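Local coordinates for protein rhamnogalacturonan endolyase YesW (Bacillus subtilis, PDB 2ZUX) that cleaves the rhamnogalacturonan backbone of plant cell-wall pectin by endo-type elimination, releasing oligosaccharides, and requires calcium or manganese for activity, at residues A[247-257]-A[284-295]. Numbering follows the deposited sequence.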
loop_
_atom_site.group_PDB
_atom_site.type_symbol
_atom_site.label_atom_id
_atom_site.label_comp_id
_atom_site.label_asym_id
_atom_site.label_seq_id
_atom_site.Cartn_x
_atom_site.Cartn_y
_atom_site.Cartn_z
ATOM N N PHE A 247 -20.343 -11.507 5.665
ATOM C CA PHE A 247 -19.409 -11.118 4.618
ATOM C C PHE A 247 -20.011 -11.319 3.234
ATOM O O PHE A 247 -20.564 -12.372 2.929
ATOM C CB PHE A 247 -18.108 -11.927 4.720
ATOM C CG PHE A 247 -17.080 -11.527 3.705
ATOM C CD1 PHE A 247 -16.182 -10.500 3.988
ATOM C CD2 PHE A 247 -17.006 -12.163 2.468
ATOM C CE1 PHE A 247 -15.225 -10.107 3.046
ATOM C CE2 PHE A 247 -16.062 -11.775 1.527
ATOM C CZ PHE A 247 -15.173 -10.744 1.814
ATOM N N GLU A 248 -19.886 -10.294 2.401
ATOM C CA GLU A 248 -20.130 -10.440 0.975
ATOM C C GLU A 248 -18.909 -9.908 0.232
ATOM O O GLU A 248 -18.328 -8.897 0.638
ATOM C CB GLU A 248 -21.414 -9.722 0.548
ATOM C CG GLU A 248 -22.663 -10.284 1.219
ATOM C CD GLU A 248 -23.950 -9.655 0.740
ATOM O OE1 GLU A 248 -23.963 -9.014 -0.334
ATOM O OE2 GLU A 248 -24.965 -9.819 1.448
ATOM N N PRO A 249 -18.514 -10.576 -0.862
ATOM C CA PRO A 249 -19.166 -11.730 -1.515
ATOM C C PRO A 249 -19.244 -13.012 -0.687
ATOM O O PRO A 249 -18.227 -13.503 -0.186
ATOM C CB PRO A 249 -18.306 -11.960 -2.762
ATOM C CG PRO A 249 -17.613 -10.649 -2.991
ATOM C CD PRO A 249 -17.331 -10.129 -1.616
ATOM N N ALA A 250 -20.457 -13.545 -0.560
ATOM C CA ALA A 250 -20.691 -14.772 0.184
ATOM C C ALA A 250 -20.097 -15.963 -0.556
ATOM O O ALA A 250 -19.922 -15.941 -1.775
ATOM C CB ALA A 250 -22.183 -14.973 0.409
ATOM N N ARG A 251 -19.782 -17.012 0.192
ATOM C CA ARG A 251 -19.134 -18.189 -0.385
ATOM C C ARG A 251 -20.008 -18.921 -1.411
ATOM O O ARG A 251 -19.533 -19.306 -2.473
ATOM C CB ARG A 251 -18.711 -19.156 0.726
ATOM C CG ARG A 251 -17.876 -20.320 0.245
ATOM C CD ARG A 251 -17.681 -21.338 1.345
ATOM N NE ARG A 251 -16.839 -20.832 2.432
ATOM C CZ ARG A 251 -17.245 -20.615 3.682
ATOM N NH1 ARG A 251 -18.501 -20.847 4.056
ATOM N NH2 ARG A 251 -16.373 -20.166 4.573
ATOM N N GLY A 252 -21.280 -19.124 -1.082
ATOM C CA GLY A 252 -22.110 -20.044 -1.856
ATOM C C GLY A 252 -21.456 -21.416 -1.855
ATOM O O GLY A 252 -20.974 -21.883 -0.818
ATOM N N ASN A 253 -21.426 -22.064 -3.019
ATOM C CA ASN A 253 -20.743 -23.345 -3.164
ATOM C C ASN A 253 -19.297 -23.116 -3.562
ATOM O O ASN A 253 -19.018 -22.318 -4.452
ATOM C CB ASN A 253 -21.403 -24.203 -4.245
ATOM C CG ASN A 253 -22.901 -24.302 -4.086
ATOM O OD1 ASN A 253 -23.659 -23.862 -4.954
ATOM N ND2 ASN A 253 -23.340 -24.878 -2.976
ATOM N N VAL A 254 -18.381 -23.835 -2.928
ATOM C CA VAL A 254 -16.968 -23.758 -3.287
ATOM C C VAL A 254 -16.795 -23.909 -4.805
ATOM O O VAL A 254 -16.056 -23.146 -5.435
ATOM C CB VAL A 254 -16.138 -24.815 -2.513
ATOM C CG1 VAL A 254 -14.745 -24.979 -3.112
ATOM C CG2 VAL A 254 -16.049 -24.456 -1.025
ATOM N N SER A 255 -17.499 -24.878 -5.394
ATOM C CA SER A 255 -17.368 -25.167 -6.821
ATOM C C SER A 255 -17.846 -24.047 -7.746
ATOM O O SER A 255 -17.472 -24.031 -8.917
ATOM C CB SER A 255 -18.078 -26.476 -7.166
ATOM O OG SER A 255 -19.458 -26.364 -6.904
ATOM N N ASP A 256 -18.637 -23.107 -7.221
ATOM C CA ASP A 256 -19.090 -21.937 -7.995
ATOM C C ASP A 256 -17.903 -21.151 -8.545
ATOM O O ASP A 256 -18.019 -20.449 -9.554
ATOM C CB ASP A 256 -19.914 -20.970 -7.132
ATOM C CG ASP A 256 -21.240 -21.549 -6.654
ATOM O OD1 ASP A 256 -21.686 -22.595 -7.170
ATOM O OD2 ASP A 256 -21.848 -20.927 -5.751
ATOM N N TRP A 257 -16.769 -21.249 -7.858
ATOM C CA TRP A 257 -15.625 -20.387 -8.127
ATOM C C TRP A 257 -14.616 -20.982 -9.097
ATOM O O TRP A 257 -13.687 -20.302 -9.517
ATOM C CB TRP A 257 -14.968 -19.991 -6.803
ATOM C CG TRP A 257 -15.956 -19.288 -5.904
ATOM C CD1 TRP A 257 -16.780 -19.864 -4.987
ATOM C CD2 TRP A 257 -16.259 -17.889 -5.889
ATOM N NE1 TRP A 257 -17.565 -18.917 -4.383
ATOM C CE2 TRP A 257 -17.261 -17.690 -4.915
ATOM C CE3 TRP A 257 -15.768 -16.781 -6.597
ATOM C CZ2 TRP A 257 -17.791 -16.428 -4.633
ATOM C CZ3 TRP A 257 -16.299 -15.523 -6.319
ATOM C CH2 TRP A 257 -17.294 -15.360 -5.337
ATOM N N MET A 284 -14.587 -4.997 -0.905
ATOM C CA MET A 284 -14.172 -6.379 -0.652
ATOM C C MET A 284 -14.435 -7.164 -1.926
ATOM O O MET A 284 -15.537 -7.084 -2.491
ATOM C CB MET A 284 -14.973 -7.004 0.495
ATOM C CG MET A 284 -14.667 -6.430 1.862
ATOM S SD MET A 284 -13.048 -7.011 2.500
ATOM C CE MET A 284 -12.509 -5.476 3.209
ATOM N N THR A 285 -13.437 -7.920 -2.380
ATOM C CA THR A 285 -13.593 -8.734 -3.580
ATOM C C THR A 285 -13.313 -10.205 -3.311
ATOM O O THR A 285 -12.633 -10.571 -2.333
ATOM C CB THR A 285 -12.701 -8.250 -4.747
ATOM O OG1 THR A 285 -11.361 -8.716 -4.564
ATOM C CG2 THR A 285 -12.668 -6.739 -4.811
ATOM N N ARG A 286 -13.824 -11.055 -4.189
ATOM C CA ARG A 286 -13.646 -12.494 -4.045
ATOM C C ARG A 286 -13.607 -13.093 -5.425
ATOM O O ARG A 286 -14.475 -12.804 -6.254
ATOM C CB ARG A 286 -14.791 -13.102 -3.230
ATOM C CG ARG A 286 -14.595 -14.563 -2.832
ATOM C CD ARG A 286 -15.668 -15.022 -1.876
ATOM N NE ARG A 286 -15.221 -16.189 -1.125
ATOM C CZ ARG A 286 -15.668 -16.528 0.081
ATOM N NH1 ARG A 286 -16.623 -15.817 0.672
ATOM N NH2 ARG A 286 -15.153 -17.594 0.692
ATOM N N GLY A 287 -12.604 -13.925 -5.667
ATOM C CA GLY A 287 -12.420 -14.563 -6.959
ATOM C C GLY A 287 -11.656 -13.713 -7.954
ATOM O O GLY A 287 -11.703 -12.479 -7.918
ATOM N N TYR A 288 -10.960 -14.389 -8.859
ATOM C CA TYR A 288 -10.469 -13.742 -10.066
ATOM C C TYR A 288 -10.149 -14.675 -11.214
ATOM O O TYR A 288 -10.239 -14.263 -12.363
ATOM C CB TYR A 288 -9.320 -12.755 -9.833
ATOM C CG TYR A 288 -8.278 -13.108 -8.806
ATOM C CD1 TYR A 288 -7.286 -14.054 -9.068
ATOM C CD2 TYR A 288 -8.233 -12.421 -7.593
ATOM C CE1 TYR A 288 -6.307 -14.344 -8.118
ATOM C CE2 TYR A 288 -7.257 -12.694 -6.645
ATOM C CZ TYR A 288 -6.299 -13.655 -6.917
ATOM O OH TYR A 288 -5.335 -13.924 -5.972
ATOM N N TYR A 289 -9.811 -15.932 -10.933
ATOM C CA TYR A 289 -9.498 -16.857 -12.026
ATOM C C TYR A 289 -10.708 -17.187 -12.889
ATOM O O TYR A 289 -10.564 -17.407 -14.099
ATOM C CB TYR A 289 -8.917 -18.148 -11.477
ATOM C CG TYR A 289 -7.578 -17.980 -10.814
ATOM C CD1 TYR A 289 -6.431 -17.778 -11.576
ATOM C CD2 TYR A 289 -7.450 -18.025 -9.423
ATOM C CE1 TYR A 289 -5.188 -17.632 -10.980
ATOM C CE2 TYR A 289 -6.211 -17.883 -8.820
ATOM C CZ TYR A 289 -5.085 -17.690 -9.601
ATOM O OH TYR A 289 -3.860 -17.554 -8.982
ATOM N N ALA A 290 -11.876 -17.288 -12.261
ATOM C CA ALA A 290 -13.117 -17.530 -12.976
ATOM C C ALA A 290 -14.154 -16.590 -12.361
ATOM O O ALA A 290 -13.987 -15.371 -12.455
ATOM C CB ALA A 290 -13.508 -19.000 -12.879
ATOM N N LYS A 291 -15.190 -17.119 -11.716
ATOM C CA LYS A 291 -16.184 -16.257 -11.075
ATOM C C LYS A 291 -15.524 -15.181 -10.216
ATOM O O LYS A 291 -14.600 -15.472 -9.440
ATOM C CB LYS A 291 -17.151 -17.073 -10.223
ATOM C CG LYS A 291 -18.223 -16.223 -9.550
ATOM C CD LYS A 291 -19.213 -17.054 -8.738
ATOM C CE LYS A 291 -20.202 -16.156 -8.012
ATOM N NZ LYS A 291 -21.269 -16.957 -7.351
ATOM N N THR A 292 -16.004 -13.951 -10.369
ATOM C CA THR A 292 -15.434 -12.782 -9.724
ATOM C C THR A 292 -16.558 -11.926 -9.170
ATOM O O THR A 292 -17.544 -11.658 -9.863
ATOM C CB THR A 292 -14.629 -11.962 -10.753
ATOM O OG1 THR A 292 -13.553 -12.755 -11.256
ATOM C CG2 THR A 292 -14.064 -10.699 -10.137
ATOM N N MET A 293 -16.419 -11.508 -7.912
ATOM C CA MET A 293 -17.391 -10.606 -7.298
ATOM C C MET A 293 -16.688 -9.475 -6.572
ATOM O O MET A 293 -15.611 -9.662 -6.000
ATOM C CB MET A 293 -18.306 -11.348 -6.325
ATOM C CG MET A 293 -19.167 -12.429 -6.959
ATOM S SD MET A 293 -20.274 -13.222 -5.782
ATOM C CE MET A 293 -21.410 -11.885 -5.416
ATOM N N LEU A 294 -17.306 -8.298 -6.608
ATOM C CA LEU A 294 -16.846 -7.130 -5.858
ATOM C C LEU A 294 -18.034 -6.526 -5.148
ATOM O O LEU A 294 -19.099 -6.387 -5.745
ATOM C CB LEU A 294 -16.220 -6.070 -6.772
ATOM C CG LEU A 294 -14.943 -6.422 -7.544
ATOM C CD1 LEU A 294 -15.262 -7.115 -8.866
ATOM C CD2 LEU A 294 -14.138 -5.166 -7.815
ATOM N N VAL A 295 -17.861 -6.181 -3.877
ATOM C CA VAL A 295 -18.913 -5.522 -3.108
ATOM C C VAL A 295 -18.341 -4.274 -2.458
ATOM O O VAL A 295 -17.210 -4.286 -1.964
ATOM C CB VAL A 295 -19.507 -6.463 -2.032
ATOM C CG1 VAL A 295 -20.581 -5.758 -1.220
ATOM C CG2 VAL A 295 -20.107 -7.718 -2.672
HETATM O O HOH W 1 -20.911 -18.502 -5.037
HETATM O O HOH W 2 -16.312 -19.890 -11.719
HETATM O O HOH W 3 -12.892 -17.621 -9.500
#
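Loop 247-257 runs over the ends of antiparallel strands 284-286 and 293-295 and their connection, nearest at Trp257 and Lys291, whose CA atoms are 5.1 Å apart. Trp257 slots its indole between two extended chains. Arg286 CG lies over one face of the six-membered ring, 4.1 Å from its centroid, while Lys291 CD covers the opposite face and Lys291 NZ adds a cation-pi contact. Indole NE1 donates to Arg251 O, nearly straight, at 2.8 Å. Water 1 links that oxygen to Asp256 OD2 and Lys291 NZ. The strands are the inner pair of a four-stranded beta-propeller blade, and the loop, coming from the preceding blade, lies against one face. Cis-Pro249 beds there, its CG tight against Met293 CB at 3.5 Å. Arg286, CG anti to N (chi1 -171°), stretches past this proline, and its NH1 donates a hydrogen bond in the guanidinium plane to Pro249 O at 2.9 Å. NH1 also pairs with Glu229, NH2 with Asp266, and NE with Val265 O; Glu229 also binds Arg251, probably easing the arginines' closeness. A leucine for Arg286 would probably leave Pro249 O and Asp266 without this partner. Phe247 turns its ring edge to Met284 SD, 3.8 Å from CE1.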